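PDB 6RJ1: Mgp-operon protein 3, which probably acts in host-cell adhesion as an extracellular, membrane-anchored adhesin of the human pathogen Mycoplasma pneumoniae. Local coordinates for residues Leu498-Asp503 against Gln507-Gln512; Gly589-Leu594 against Ala729-Pro734; Asn258-Thr263 against Ser354-Thr359; Phe66-Ser71 against Lys231-Trp236; Val854-Ile857 against Leu862-Tyr865. All coordinates share one frame; numbering follows the deposited sequence.

Contact 1 of 5, residues Leu498-Asp503 against Gln507-Gln512; sequences LNWGTD and QFVENQ
Gln507 meets Asp503 one helical turn earlier, while Val509 and Trp500 pack beside them, so a polar and an apolar half make up this contact at helix 503-511. The Gln507 side chain can be followed outward. CB lies 3.6 Å from Asp503 O, the same oxygen that takes the helical bond from Gln507 N at 3.0 Å with a nearly straight N-H (167°). CG, anti to the carbonyl carbon (chi1 -75°), stays close to the same oxygen, 3.3 Å from Asp503 O. The chain is extended past CG and carries CD to 4.0 Å from Asp503 OD2. At the tip, NE2 donates to Asp503 OD2 over 2.8 Å; the bond is bent (135°), stays in the Gln507 amide plane and meets OD2 from above the carboxylate plane. Both residues also touch a crystal neighbour, which may influence these side chains. In the apolar half, Val509 CG2 sits over one face of the Trp500 six-membered ring, 3.9 Å from its centroid, a CH-pi contact displaced toward the rim. Thr502 occupies the N-cap and bonds Gln505. The contact folds the loop leaving strand 496-498 back against helix 503-511, with Trp500 also packed on strands 538-546, 549-563 and 693-699, and Val509 reaching Lys556 of strand 549-563.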
# COMPACT_ATOMS: atom_id res chain seq x y z
N LEU A 498 -5.17 5.82 -13.50
CA LEU A 498 -5.33 6.91 -12.55
C LEU A 498 -4.59 8.14 -13.04
O LEU A 498 -3.71 8.04 -13.90
CB LEU A 498 -4.81 6.50 -11.15
CG LEU A 498 -5.44 5.26 -10.50
CD1 LEU A 498 -4.80 4.96 -9.18
CD2 LEU A 498 -6.94 5.41 -10.29
N ASN A 499 -4.98 9.31 -12.52
CA ASN A 499 -4.31 10.56 -12.80
C ASN A 499 -3.20 10.65 -11.76
O ASN A 499 -3.46 10.53 -10.56
CB ASN A 499 -5.28 11.74 -12.70
CG ASN A 499 -4.71 13.08 -13.07
OD1 ASN A 499 -3.50 13.29 -13.22
ND2 ASN A 499 -5.60 14.04 -13.24
N TRP A 500 -1.96 10.77 -12.23
CA TRP A 500 -0.76 10.82 -11.40
C TRP A 500 -0.34 12.27 -11.11
O TRP A 500 0.65 12.50 -10.41
CB TRP A 500 0.36 9.98 -12.05
CG TRP A 500 0.02 8.52 -12.07
CD1 TRP A 500 -0.78 7.87 -12.97
CD2 TRP A 500 0.41 7.54 -11.10
NE1 TRP A 500 -0.92 6.54 -12.61
CE2 TRP A 500 -0.20 6.32 -11.47
CE3 TRP A 500 1.23 7.58 -9.96
CZ2 TRP A 500 -0.03 5.14 -10.72
CZ3 TRP A 500 1.40 6.41 -9.22
CH2 TRP A 500 0.77 5.22 -9.60
N GLY A 501 -1.13 13.21 -11.61
CA GLY A 501 -0.91 14.64 -11.43
C GLY A 501 -0.61 15.31 -12.75
O GLY A 501 -1.25 16.29 -13.11
N THR A 502 0.39 14.77 -13.46
CA THR A 502 0.83 15.22 -14.79
C THR A 502 0.97 13.98 -15.67
O THR A 502 1.09 12.87 -15.15
CB THR A 502 2.16 16.01 -14.71
OG1 THR A 502 3.16 15.23 -14.07
CG2 THR A 502 2.02 17.35 -14.01
N ASP A 503 0.97 14.17 -17.01
CA ASP A 503 1.15 13.06 -17.94
C ASP A 503 2.57 12.49 -17.81
O ASP A 503 2.76 11.27 -17.95
CB ASP A 503 0.86 13.48 -19.39
CG ASP A 503 0.85 12.31 -20.37
OD1 ASP A 503 0.12 11.31 -20.12
OD2 ASP A 503 1.58 12.39 -21.40
N GLN A 507 3.92 8.60 -17.06
CA GLN A 507 5.02 8.11 -17.91
C GLN A 507 6.14 7.52 -17.05
O GLN A 507 6.60 6.43 -17.36
CB GLN A 507 5.57 9.23 -18.80
CG GLN A 507 4.68 9.60 -19.98
CD GLN A 507 5.18 10.82 -20.72
OE1 GLN A 507 6.37 10.99 -20.98
NE2 GLN A 507 4.28 11.71 -21.07
N PHE A 508 6.51 8.21 -15.95
CA PHE A 508 7.54 7.74 -15.02
C PHE A 508 7.22 6.36 -14.45
O PHE A 508 8.08 5.49 -14.47
CB PHE A 508 7.74 8.75 -13.88
CG PHE A 508 8.84 9.75 -14.15
CD1 PHE A 508 10.17 9.40 -13.98
CD2 PHE A 508 8.54 11.04 -14.57
CE1 PHE A 508 11.19 10.33 -14.23
CE2 PHE A 508 9.56 11.96 -14.84
CZ PHE A 508 10.87 11.59 -14.69
N VAL A 509 5.98 6.17 -13.97
CA VAL A 509 5.52 4.91 -13.37
C VAL A 509 5.45 3.82 -14.43
O VAL A 509 6.04 2.75 -14.25
CB VAL A 509 4.18 5.09 -12.60
CG1 VAL A 509 3.68 3.76 -12.02
CG2 VAL A 509 4.31 6.14 -11.49
N GLU A 510 4.75 4.11 -15.55
CA GLU A 510 4.51 3.20 -16.67
C GLU A 510 5.76 2.78 -17.41
O GLU A 510 5.82 1.64 -17.88
CB GLU A 510 3.47 3.77 -17.64
CG GLU A 510 2.05 3.72 -17.11
CD GLU A 510 0.96 4.20 -18.06
OE1 GLU A 510 1.28 4.87 -19.06
OE2 GLU A 510 -0.22 3.89 -17.79
N ASN A 511 6.76 3.67 -17.54
CA ASN A 511 7.99 3.34 -18.25
C ASN A 511 8.83 2.33 -17.49
O ASN A 511 9.52 1.51 -18.10
CB ASN A 511 8.80 4.59 -18.62
CG ASN A 511 8.16 5.43 -19.68
OD1 ASN A 511 7.13 5.06 -20.28
ND2 ASN A 511 8.73 6.61 -19.93
N GLN A 512 8.74 2.35 -16.16
CA GLN A 512 9.49 1.41 -15.34
C GLN A 512 8.77 0.05 -15.21
O GLN A 512 9.38 -0.89 -14.71
CB GLN A 512 9.84 2.03 -13.97
CG GLN A 512 11.25 1.66 -13.54
CD GLN A 512 11.82 2.55 -12.47
OE1 GLN A 512 12.18 2.08 -11.39
NE2 GLN A 512 11.96 3.84 -12.76

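Contact 2 of 5, residues Gly589-Leu594 against Ala729-Pro734; sequences GGYKAL and ASHYLP
A helix start packed against a strand end defines this contact: Tyr591, the first residue of helix 591-595, reaches across to His731 near the end of strand 723-732. Gly590 holds the N-cap position, and its carbonyl O accepts from Leu594 N at 3.2 Å in the first helical turn. The first bond of the Tyr591 side chain points toward the strand, and CG anti to the backbone N (chi1 -178°) sets the ring so that its OH end reaches His731. The two rings are close to parallel, with planes 21° apart, but their centroids lie 5.4 Å from each other, evidence that they are slid apart and barely overlap. The nearest ring atoms are Tyr591 CE1 and His731 CE1, at 3.7 Å. Farther out, Tyr591 OH lies over one face of the imidazole, 3.6 Å from His731 ND1, and 3.7 Å from Ser730 O; neither pair is a direct hydrogen bond. The polar link is made by a water instead. It accepts from Tyr732 N at 3.0 Å and is hydrogen-bonded to Tyr591 OH at 3.1 Å, giving a strand N-H in this buried contact an acceptor and linking it to the phenol. The imidazole also stacks with Phe834 of strand 834-838, and Pro831 touches both it and Tyr591. Around this pair, strand 723-732 is bonded to strand 693-699 through His731 and Leu694, Gln505 of helix 503-511 packs on Tyr591 and Ser730, and the backbone of Tyr591 is tied to Asn828.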
# COMPACT_ATOMS: atom_id res chain seq x y z
N GLY A 589 12.56 25.72 -10.81
CA GLY A 589 11.80 25.94 -9.58
C GLY A 589 10.31 25.68 -9.69
O GLY A 589 9.73 25.77 -10.77
N GLY A 590 9.71 25.37 -8.55
CA GLY A 590 8.28 25.13 -8.44
C GLY A 590 7.94 23.67 -8.43
O GLY A 590 8.72 22.86 -8.94
N TYR A 591 6.77 23.33 -7.87
CA TYR A 591 6.31 21.94 -7.80
C TYR A 591 6.22 21.29 -9.17
O TYR A 591 6.77 20.20 -9.34
CB TYR A 591 4.99 21.80 -7.03
CG TYR A 591 4.52 20.37 -6.90
CD1 TYR A 591 5.03 19.53 -5.91
CD2 TYR A 591 3.57 19.84 -7.77
CE1 TYR A 591 4.61 18.20 -5.80
CE2 TYR A 591 3.14 18.51 -7.67
CZ TYR A 591 3.66 17.70 -6.67
OH TYR A 591 3.25 16.38 -6.57
N LYS A 592 5.51 21.92 -10.14
CA LYS A 592 5.31 21.35 -11.47
C LYS A 592 6.59 21.10 -12.24
O LYS A 592 6.71 20.06 -12.87
CB LYS A 592 4.32 22.16 -12.32
CG LYS A 592 3.60 21.29 -13.36
CD LYS A 592 2.47 22.02 -14.08
CE LYS A 592 1.31 21.09 -14.42
NZ LYS A 592 0.53 20.70 -13.21
N ALA A 593 7.55 22.03 -12.18
CA ALA A 593 8.82 21.86 -12.89
C ALA A 593 9.61 20.69 -12.33
O ALA A 593 10.21 19.94 -13.11
CB ALA A 593 9.64 23.13 -12.82
N LEU A 594 9.58 20.50 -11.00
CA LEU A 594 10.28 19.41 -10.31
C LEU A 594 9.70 18.05 -10.65
O LEU A 594 10.47 17.13 -10.94
CB LEU A 594 10.26 19.61 -8.78
CG LEU A 594 11.16 20.70 -8.20
CD1 LEU A 594 10.79 20.97 -6.76
CD2 LEU A 594 12.62 20.34 -8.29
N ALA A 729 -4.53 12.01 -7.81
CA ALA A 729 -3.19 12.58 -7.85
C ALA A 729 -2.21 11.68 -7.10
O ALA A 729 -2.61 10.79 -6.34
CB ALA A 729 -3.18 13.97 -7.25
N SER A 730 -0.91 11.91 -7.34
CA SER A 730 0.16 11.19 -6.69
C SER A 730 1.10 12.19 -6.06
O SER A 730 1.27 13.31 -6.56
CB SER A 730 0.90 10.28 -7.67
OG SER A 730 1.79 11.00 -8.51
N HIS A 731 1.70 11.78 -4.94
CA HIS A 731 2.62 12.63 -4.21
C HIS A 731 3.73 11.82 -3.60
O HIS A 731 3.50 10.74 -3.05
CB HIS A 731 1.87 13.42 -3.13
CG HIS A 731 2.49 14.74 -2.83
ND1 HIS A 731 1.92 15.92 -3.29
CD2 HIS A 731 3.63 15.03 -2.16
CE1 HIS A 731 2.73 16.88 -2.88
NE2 HIS A 731 3.76 16.40 -2.19
N TYR A 732 4.94 12.36 -3.66
CA TYR A 732 6.12 11.76 -3.08
C TYR A 732 6.06 11.96 -1.57
O TYR A 732 6.00 13.09 -1.08
CB TYR A 732 7.38 12.37 -3.72
CG TYR A 732 8.70 12.00 -3.08
CD1 TYR A 732 9.12 10.67 -3.03
CD2 TYR A 732 9.57 12.97 -2.61
CE1 TYR A 732 10.35 10.32 -2.49
CE2 TYR A 732 10.81 12.64 -2.08
CZ TYR A 732 11.20 11.32 -2.02
OH TYR A 732 12.43 11.03 -1.50
N LEU A 733 6.01 10.84 -0.85
CA LEU A 733 5.90 10.84 0.60
C LEU A 733 6.93 9.85 1.20
O LEU A 733 6.60 8.71 1.49
CB LEU A 733 4.45 10.48 0.97
CG LEU A 733 3.99 10.69 2.40
CD1 LEU A 733 4.21 12.12 2.85
CD2 LEU A 733 2.53 10.33 2.54
N PRO A 734 8.20 10.29 1.36
CA PRO A 734 9.22 9.39 1.92
C PRO A 734 9.12 9.20 3.42
O PRO A 734 8.45 10.00 4.07
CB PRO A 734 10.53 10.10 1.55
CG PRO A 734 10.17 11.53 1.55
CD PRO A 734 8.77 11.62 1.04
O HOH W 1 5.50 14.47 -5.78

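Contact 3 of 5, residues Asn258-Thr263 against Ser354-Thr359; sequences NSEKTT and SKYLNT
Glu260 and Tyr356 are the residues that meet here, joining helix 253-267 to the short strand 356-358. The helix widens into a pi-type turn over Asn258 to Glu260. Within it, Ser259 OG bonds back to Ser255 O. The Ser259 carbonyl serves as acceptor for Thr262 OG1 at 2.7 Å, in the carbonyl plane, and for a weak bond from Thr262 N. Next comes Glu260, where the bend at chi2 (56°) turns the carboxylate toward the phenol. Tyr356 OH donates to Glu260 OE2 over 2.9 Å, meeting that oxygen on its anti side, 22° out of the carboxylate plane. OE2 lies at the edge of the phenol ring, in its plane, whereas the carboxylate and ring planes are turned 49° apart. Since Gly248 N donates to the same hydroxyl, Tyr356 OH is gripped by two bonds. Lys261 starts away from the strand and forms a salt bridge with Glu265, while the CB of Thr263 points toward the strand. The backbone N of Tyr356 is held by Asp267 of the same helix. The arrangement is a helix beside a two-stranded antiparallel sheet, 239-241 with 356-358, tethered by a tyrosine-carboxylate bond, and it brings together the chain on either side of the unmodelled residues 273-350.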
# COMPACT_ATOMS: atom_id res chain seq x y z
N ASN A 258 14.52 -27.35 -3.10
CA ASN A 258 15.51 -28.43 -3.08
C ASN A 258 16.48 -28.41 -1.89
O ASN A 258 16.88 -29.49 -1.45
CB ASN A 258 16.30 -28.47 -4.39
CG ASN A 258 15.47 -28.73 -5.64
OD1 ASN A 258 14.29 -29.14 -5.59
ND2 ASN A 258 16.07 -28.48 -6.80
N SER A 259 16.88 -27.21 -1.40
CA SER A 259 17.86 -27.17 -0.30
C SER A 259 17.61 -26.11 0.77
O SER A 259 17.44 -26.46 1.94
CB SER A 259 19.27 -27.02 -0.86
OG SER A 259 19.43 -25.83 -1.62
N GLU A 260 17.59 -24.81 0.38
CA GLU A 260 17.48 -23.65 1.27
C GLU A 260 16.26 -23.65 2.22
O GLU A 260 16.31 -22.96 3.25
CB GLU A 260 17.56 -22.36 0.47
CG GLU A 260 18.30 -21.23 1.17
CD GLU A 260 19.72 -21.47 1.65
OE1 GLU A 260 20.46 -22.26 1.01
OE2 GLU A 260 20.11 -20.85 2.66
N LYS A 261 15.21 -24.42 1.91
CA LYS A 261 14.03 -24.55 2.77
C LYS A 261 14.47 -25.19 4.10
O LYS A 261 14.27 -24.59 5.15
CB LYS A 261 12.94 -25.38 2.08
CG LYS A 261 11.68 -25.64 2.91
CD LYS A 261 10.75 -26.69 2.26
CE LYS A 261 11.23 -28.12 2.37
NZ LYS A 261 11.11 -28.65 3.76
N THR A 262 15.14 -26.37 4.03
CA THR A 262 15.64 -27.12 5.19
C THR A 262 16.65 -26.31 6.00
O THR A 262 16.68 -26.43 7.23
CB THR A 262 16.18 -28.51 4.81
OG1 THR A 262 17.24 -28.38 3.86
CG2 THR A 262 15.09 -29.44 4.26
N THR A 263 17.47 -25.47 5.31
CA THR A 263 18.46 -24.59 5.93
C THR A 263 17.75 -23.58 6.84
O THR A 263 18.10 -23.47 8.01
CB THR A 263 19.33 -23.92 4.85
OG1 THR A 263 20.02 -24.93 4.11
CG2 THR A 263 20.34 -22.93 5.42
N SER A 354 20.42 -16.81 12.88
CA SER A 354 21.61 -16.13 12.40
C SER A 354 21.55 -15.80 10.91
O SER A 354 22.33 -14.97 10.43
CB SER A 354 22.85 -16.97 12.71
OG SER A 354 22.69 -18.28 12.21
N LYS A 355 20.62 -16.45 10.17
CA LYS A 355 20.47 -16.24 8.72
C LYS A 355 19.04 -15.81 8.35
O LYS A 355 18.87 -14.92 7.51
CB LYS A 355 20.90 -17.50 7.93
CG LYS A 355 22.37 -17.87 8.10
CD LYS A 355 22.78 -19.02 7.18
CE LYS A 355 23.82 -19.91 7.83
NZ LYS A 355 23.44 -20.46 9.17
N TYR A 356 18.03 -16.45 8.97
CA TYR A 356 16.60 -16.22 8.70
C TYR A 356 15.77 -15.96 9.95
O TYR A 356 16.13 -16.39 11.05
CB TYR A 356 15.98 -17.41 7.94
CG TYR A 356 16.62 -17.71 6.61
CD1 TYR A 356 16.20 -17.07 5.45
CD2 TYR A 356 17.63 -18.66 6.50
CE1 TYR A 356 16.79 -17.34 4.21
CE2 TYR A 356 18.23 -18.95 5.27
CZ TYR A 356 17.80 -18.28 4.13
OH TYR A 356 18.40 -18.55 2.92
N LEU A 357 14.62 -15.30 9.75
CA LEU A 357 13.62 -15.02 10.78
C LEU A 357 12.36 -15.80 10.44
O LEU A 357 12.01 -15.91 9.27
CB LEU A 357 13.25 -13.52 10.84
CG LEU A 357 14.34 -12.51 11.17
CD1 LEU A 357 13.97 -11.14 10.61
CD2 LEU A 357 14.60 -12.42 12.68
N ASN A 358 11.67 -16.32 11.46
CA ASN A 358 10.40 -17.02 11.30
C ASN A 358 9.33 -15.98 11.64
O ASN A 358 9.20 -15.58 12.80
CB ASN A 358 10.32 -18.25 12.23
CG ASN A 358 9.21 -19.22 11.92
OD1 ASN A 358 8.07 -18.85 11.64
ND2 ASN A 358 9.53 -20.51 11.98
N THR A 359 8.64 -15.47 10.61
CA THR A 359 7.65 -14.41 10.80
C THR A 359 6.21 -14.91 10.62
O THR A 359 5.34 -14.14 10.22
CB THR A 359 7.99 -13.20 9.92
OG1 THR A 359 8.18 -13.65 8.57
CG2 THR A 359 9.23 -12.45 10.40

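Contact 4 of 5, residues Phe66-Ser71 against Lys231-Trp236; sequences FQDTTS and KLNESW
The Phe66 ring carries Leu232 CD2 over one face, 4.1 Å from the centroid and displaced toward the rim, a CH-pi contact. At the ring's edge, near its plane, lies Asn233 ND2, 3.5 Å from Phe66 CD2; Tyr158 of helix 157-163 meets the same ring obliquely. The Asn233 amide is turned only 20° from the ring plane and engages the Phe66 backbone at two points. Phe66 N donates to Asn233 OD1 at 3.1 Å, lying in the carbonyl plane on a lone pair. In return Asn233 ND2 donates to Phe66 O at 2.8 Å, more bent (140°) and tilted from both the amide and the carbonyl planes. With chi1 at -67°, CG of Asn233 is anti to its own carbonyl carbon, the setting that presents the amide to Phe66. Asp68 OD1 also approaches Asn233 ND2, at 3.1 Å, but the angle is too poor for a hydrogen bond. Asn233 belongs to a type I turn, Lys231 to Glu234, closed by Glu234 N to Lys231 O at 2.9 Å and braced by Lys231 N to Glu234 OE1 at 2.8 Å. Lys231 NZ is engaged in a salt bridge with Asp163. The chemistry implies an amide whose flip is fixed by the donor and acceptor it faces: Asn233 satisfies both backbone groups of Phe66 as a neighbouring strand would, at the end of strand 64-66, and the nearby carboxylate of Asp68 may favour its NH2 side electrostatically.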
# COMPACT_ATOMS: atom_id res chain seq x y z
N PHE A 66 -4.65 -20.66 -10.35
CA PHE A 66 -4.42 -19.98 -11.62
C PHE A 66 -4.02 -21.04 -12.64
O PHE A 66 -3.08 -21.81 -12.41
CB PHE A 66 -3.36 -18.87 -11.49
CG PHE A 66 -2.89 -18.25 -12.79
CD1 PHE A 66 -3.75 -17.48 -13.57
CD2 PHE A 66 -1.58 -18.42 -13.22
CE1 PHE A 66 -3.31 -16.91 -14.76
CE2 PHE A 66 -1.15 -17.85 -14.42
CZ PHE A 66 -2.01 -17.10 -15.18
N GLN A 67 -4.77 -21.14 -13.74
CA GLN A 67 -4.47 -22.12 -14.78
C GLN A 67 -3.43 -21.56 -15.74
O GLN A 67 -3.73 -20.68 -16.54
CB GLN A 67 -5.73 -22.59 -15.51
CG GLN A 67 -5.98 -24.11 -15.43
CD GLN A 67 -4.88 -25.00 -15.99
OE1 GLN A 67 -4.55 -26.04 -15.40
NE2 GLN A 67 -4.30 -24.64 -17.13
N ASP A 68 -2.18 -22.03 -15.60
CA ASP A 68 -1.05 -21.64 -16.43
C ASP A 68 -0.53 -22.86 -17.17
O ASP A 68 -0.27 -23.89 -16.55
CB ASP A 68 0.06 -20.98 -15.59
CG ASP A 68 0.72 -21.85 -14.54
OD1 ASP A 68 -0.01 -22.60 -13.84
OD2 ASP A 68 1.96 -21.79 -14.40
N THR A 69 -0.47 -22.74 -18.50
CA THR A 69 -0.03 -23.67 -19.56
C THR A 69 -0.76 -23.22 -20.82
O THR A 69 -0.13 -22.92 -21.84
CB THR A 69 -0.37 -25.18 -19.30
OG1 THR A 69 -1.58 -25.31 -18.56
CG2 THR A 69 0.78 -25.94 -18.63
N THR A 70 -2.11 -23.15 -20.71
CA THR A 70 -3.14 -22.81 -21.70
C THR A 70 -3.02 -23.81 -22.90
O THR A 70 -2.48 -23.51 -23.97
CB THR A 70 -3.21 -21.29 -22.00
OG1 THR A 70 -4.48 -20.99 -22.55
CG2 THR A 70 -2.06 -20.73 -22.85
N SER A 71 -3.54 -25.03 -22.64
CA SER A 71 -3.55 -26.18 -23.54
C SER A 71 -4.44 -26.00 -24.78
O SER A 71 -5.39 -25.20 -24.75
CB SER A 71 -3.96 -27.44 -22.78
OG SER A 71 -5.25 -27.31 -22.20
N LYS A 231 5.75 -16.92 -8.11
CA LYS A 231 4.73 -16.93 -9.14
C LYS A 231 3.37 -17.16 -8.45
O LYS A 231 3.32 -17.59 -7.29
CB LYS A 231 5.02 -18.00 -10.19
CG LYS A 231 6.11 -17.61 -11.17
CD LYS A 231 6.00 -18.40 -12.48
CE LYS A 231 6.88 -17.81 -13.55
NZ LYS A 231 6.68 -18.48 -14.86
N LEU A 232 2.28 -16.85 -9.15
CA LEU A 232 0.91 -16.94 -8.66
C LEU A 232 0.56 -18.28 -7.98
O LEU A 232 -0.07 -18.28 -6.92
CB LEU A 232 -0.05 -16.64 -9.82
CG LEU A 232 -0.77 -15.27 -9.83
CD1 LEU A 232 0.06 -14.15 -9.25
CD2 LEU A 232 -1.23 -14.93 -11.22
N ASN A 233 0.99 -19.41 -8.57
CA ASN A 233 0.75 -20.75 -8.05
C ASN A 233 1.84 -21.26 -7.09
O ASN A 233 1.71 -22.34 -6.51
CB ASN A 233 0.50 -21.75 -9.19
CG ASN A 233 -0.79 -21.47 -9.92
OD1 ASN A 233 -1.89 -21.55 -9.35
ND2 ASN A 233 -0.69 -21.13 -11.19
N GLU A 234 2.91 -20.46 -6.92
CA GLU A 234 3.99 -20.77 -5.99
C GLU A 234 3.60 -20.25 -4.62
O GLU A 234 2.64 -19.48 -4.50
CB GLU A 234 5.32 -20.14 -6.46
CG GLU A 234 6.02 -20.91 -7.56
CD GLU A 234 7.24 -20.26 -8.20
OE1 GLU A 234 7.54 -19.08 -7.88
OE2 GLU A 234 7.90 -20.93 -9.02
N SER A 235 4.31 -20.67 -3.57
CA SER A 235 4.05 -20.20 -2.21
C SER A 235 5.23 -19.44 -1.65
O SER A 235 6.39 -19.82 -1.90
CB SER A 235 3.73 -21.36 -1.28
OG SER A 235 2.54 -22.01 -1.68
N TRP A 236 4.95 -18.39 -0.86
CA TRP A 236 5.98 -17.63 -0.18
C TRP A 236 6.42 -18.45 1.04
O TRP A 236 5.58 -19.15 1.63
CB TRP A 236 5.41 -16.31 0.35
CG TRP A 236 5.02 -15.30 -0.67
CD1 TRP A 236 5.76 -14.86 -1.72
CD2 TRP A 236 3.84 -14.49 -0.64
NE1 TRP A 236 5.10 -13.85 -2.38
CE2 TRP A 236 3.91 -13.61 -1.74
CE3 TRP A 236 2.71 -14.44 0.20
CZ2 TRP A 236 2.90 -12.68 -2.02
CZ3 TRP A 236 1.72 -13.51 -0.07
CH2 TRP A 236 1.81 -12.66 -1.18

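Contact 5 of 5, residues Val854-Ile857 against Leu862-Tyr865; sequences VTYI and LWFY
Thr855 and Phe864 face each other as an antiparallel hydrogen-bonded pair within the beta hairpin 851-857/862-868, whose short strand axes run at 159° and approach to 4.6 Å. Backbone bonds come first: Thr855 N donates to Phe864 O at 3.0 Å, Phe864 N returns one to Thr855 O at 2.7 Å, and Ile857 N reaches Leu862 O at 2.9 Å. Between these bonds, CA-H...O contacts fill in, among them Trp863 CA to Thr855 O at 3.2 Å. Aromatic contacts gather on the face that carries Val854, Tyr856, Trp863 and Tyr865. Tyr856 turns its edge to the face of the Trp863 indole, a tilted edge-to-face pair, planes 58° apart, the Tyr856 centroid 4.6 Å from that of the Trp863 five-membered ring. CG of Tyr856 is anti to the backbone N (chi1 -179°), which sets the phenol beside the cross-strand indole. Beside this pair, Val854 CG1 stands over the centre of the Tyr865 ring, 3.5 Å from its centroid, as a CH-pi contact. Apolar packing on the face of Ile857 and Phe864 brings Ile857 CG1 to the edge of the Phe864 ring. The hydroxyls extend beyond the hairpin, Tyr856 OH to Val786 O and Arg895, Tyr865 OH to Gly781 O. Strand 862-868 continues the sheet by pairing with strand 888-896, while Trp863 and Tyr865 pack on strand 799-805 and Val854 and Tyr856 on strand 779-786.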
# COMPACT_ATOMS: atom_id res chain seq x y z
N VAL A 854 -11.10 4.18 13.53
CA VAL A 854 -11.04 5.59 13.15
C VAL A 854 -12.46 6.12 13.20
O VAL A 854 -13.36 5.50 12.64
CB VAL A 854 -10.36 5.92 11.80
CG1 VAL A 854 -10.00 7.40 11.75
CG2 VAL A 854 -9.13 5.06 11.55
N THR A 855 -12.65 7.27 13.87
CA THR A 855 -13.95 7.91 14.02
C THR A 855 -13.83 9.39 13.74
O THR A 855 -12.83 10.00 14.11
CB THR A 855 -14.48 7.70 15.46
OG1 THR A 855 -14.40 6.32 15.80
CG2 THR A 855 -15.90 8.18 15.64
N TYR A 856 -14.85 9.98 13.10
CA TYR A 856 -14.93 11.41 12.85
C TYR A 856 -16.15 11.92 13.60
O TYR A 856 -17.23 11.34 13.48
CB TYR A 856 -15.03 11.72 11.36
CG TYR A 856 -15.09 13.20 11.04
CD1 TYR A 856 -13.94 13.99 11.05
CD2 TYR A 856 -16.30 13.81 10.70
CE1 TYR A 856 -13.99 15.35 10.74
CE2 TYR A 856 -16.36 15.17 10.40
CZ TYR A 856 -15.20 15.93 10.41
OH TYR A 856 -15.25 17.27 10.08
N ILE A 857 -15.97 12.98 14.41
CA ILE A 857 -17.06 13.60 15.17
C ILE A 857 -17.49 14.87 14.45
O ILE A 857 -16.76 15.87 14.48
CB ILE A 857 -16.69 13.81 16.66
CG1 ILE A 857 -16.29 12.47 17.35
CG2 ILE A 857 -17.80 14.55 17.43
CD1 ILE A 857 -17.34 11.26 17.39
N LEU A 862 -13.34 16.65 14.50
CA LEU A 862 -12.16 15.93 14.94
C LEU A 862 -12.21 14.46 14.64
O LEU A 862 -13.25 13.82 14.79
CB LEU A 862 -11.91 16.12 16.45
CG LEU A 862 -11.90 17.54 16.99
CD1 LEU A 862 -12.00 17.55 18.49
CD2 LEU A 862 -10.67 18.31 16.52
N TRP A 863 -11.06 13.93 14.23
CA TRP A 863 -10.85 12.52 13.95
C TRP A 863 -10.19 11.90 15.19
O TRP A 863 -9.34 12.54 15.82
CB TRP A 863 -9.91 12.35 12.75
CG TRP A 863 -10.48 12.71 11.42
CD1 TRP A 863 -11.04 11.86 10.51
CD2 TRP A 863 -10.39 13.99 10.76
NE1 TRP A 863 -11.34 12.53 9.35
CE2 TRP A 863 -10.94 13.83 9.47
CE3 TRP A 863 -9.88 15.24 11.14
CZ2 TRP A 863 -11.02 14.90 8.56
CZ3 TRP A 863 -9.97 16.30 10.24
CH2 TRP A 863 -10.53 16.12 8.96
N PHE A 864 -10.59 10.66 15.53
CA PHE A 864 -10.03 9.92 16.65
C PHE A 864 -9.53 8.57 16.17
O PHE A 864 -10.30 7.78 15.62
CB PHE A 864 -11.05 9.78 17.80
CG PHE A 864 -11.45 11.10 18.42
CD1 PHE A 864 -10.62 11.74 19.33
CD2 PHE A 864 -12.66 11.70 18.09
CE1 PHE A 864 -10.99 12.97 19.89
CE2 PHE A 864 -13.03 12.93 18.65
CZ PHE A 864 -12.19 13.55 19.55
N TYR A 865 -8.21 8.34 16.32
CA TYR A 865 -7.52 7.11 15.91
C TYR A 865 -7.23 6.24 17.11
O TYR A 865 -6.43 6.63 17.97
CB TYR A 865 -6.23 7.44 15.16
CG TYR A 865 -6.45 7.94 13.75
CD1 TYR A 865 -6.84 9.26 13.51
CD2 TYR A 865 -6.26 7.11 12.66
CE1 TYR A 865 -7.07 9.72 12.21
CE2 TYR A 865 -6.46 7.56 11.35
CZ TYR A 865 -6.87 8.87 11.13
OH TYR A 865 -7.08 9.31 9.85

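Overall arrangement
From the N terminus the contacts follow one another in series, none nesting in or crossing another. Contact 4 closes a loop of 159 residues, tying the end of strand 64-66 to the turn after strand 229-230. Contact 3 follows, spanning 90 residues that include the unmodelled 273-350; its nearest atoms are about 9 Å from contact 4. Contact 1 is local, a loop and the helix that follows it. Contact 2 closes 134 residues and touches contact 1 through Trp500 O and Ser730 OG (probably a hydrogen bond), which ties the loop before helix 503-511 to strand 723-732. Contact 5 is a separate hairpin, about 12 Å from contact 2 at nearest atoms. Contacts 2 and 4 lie on opposite sides of the chain's centre.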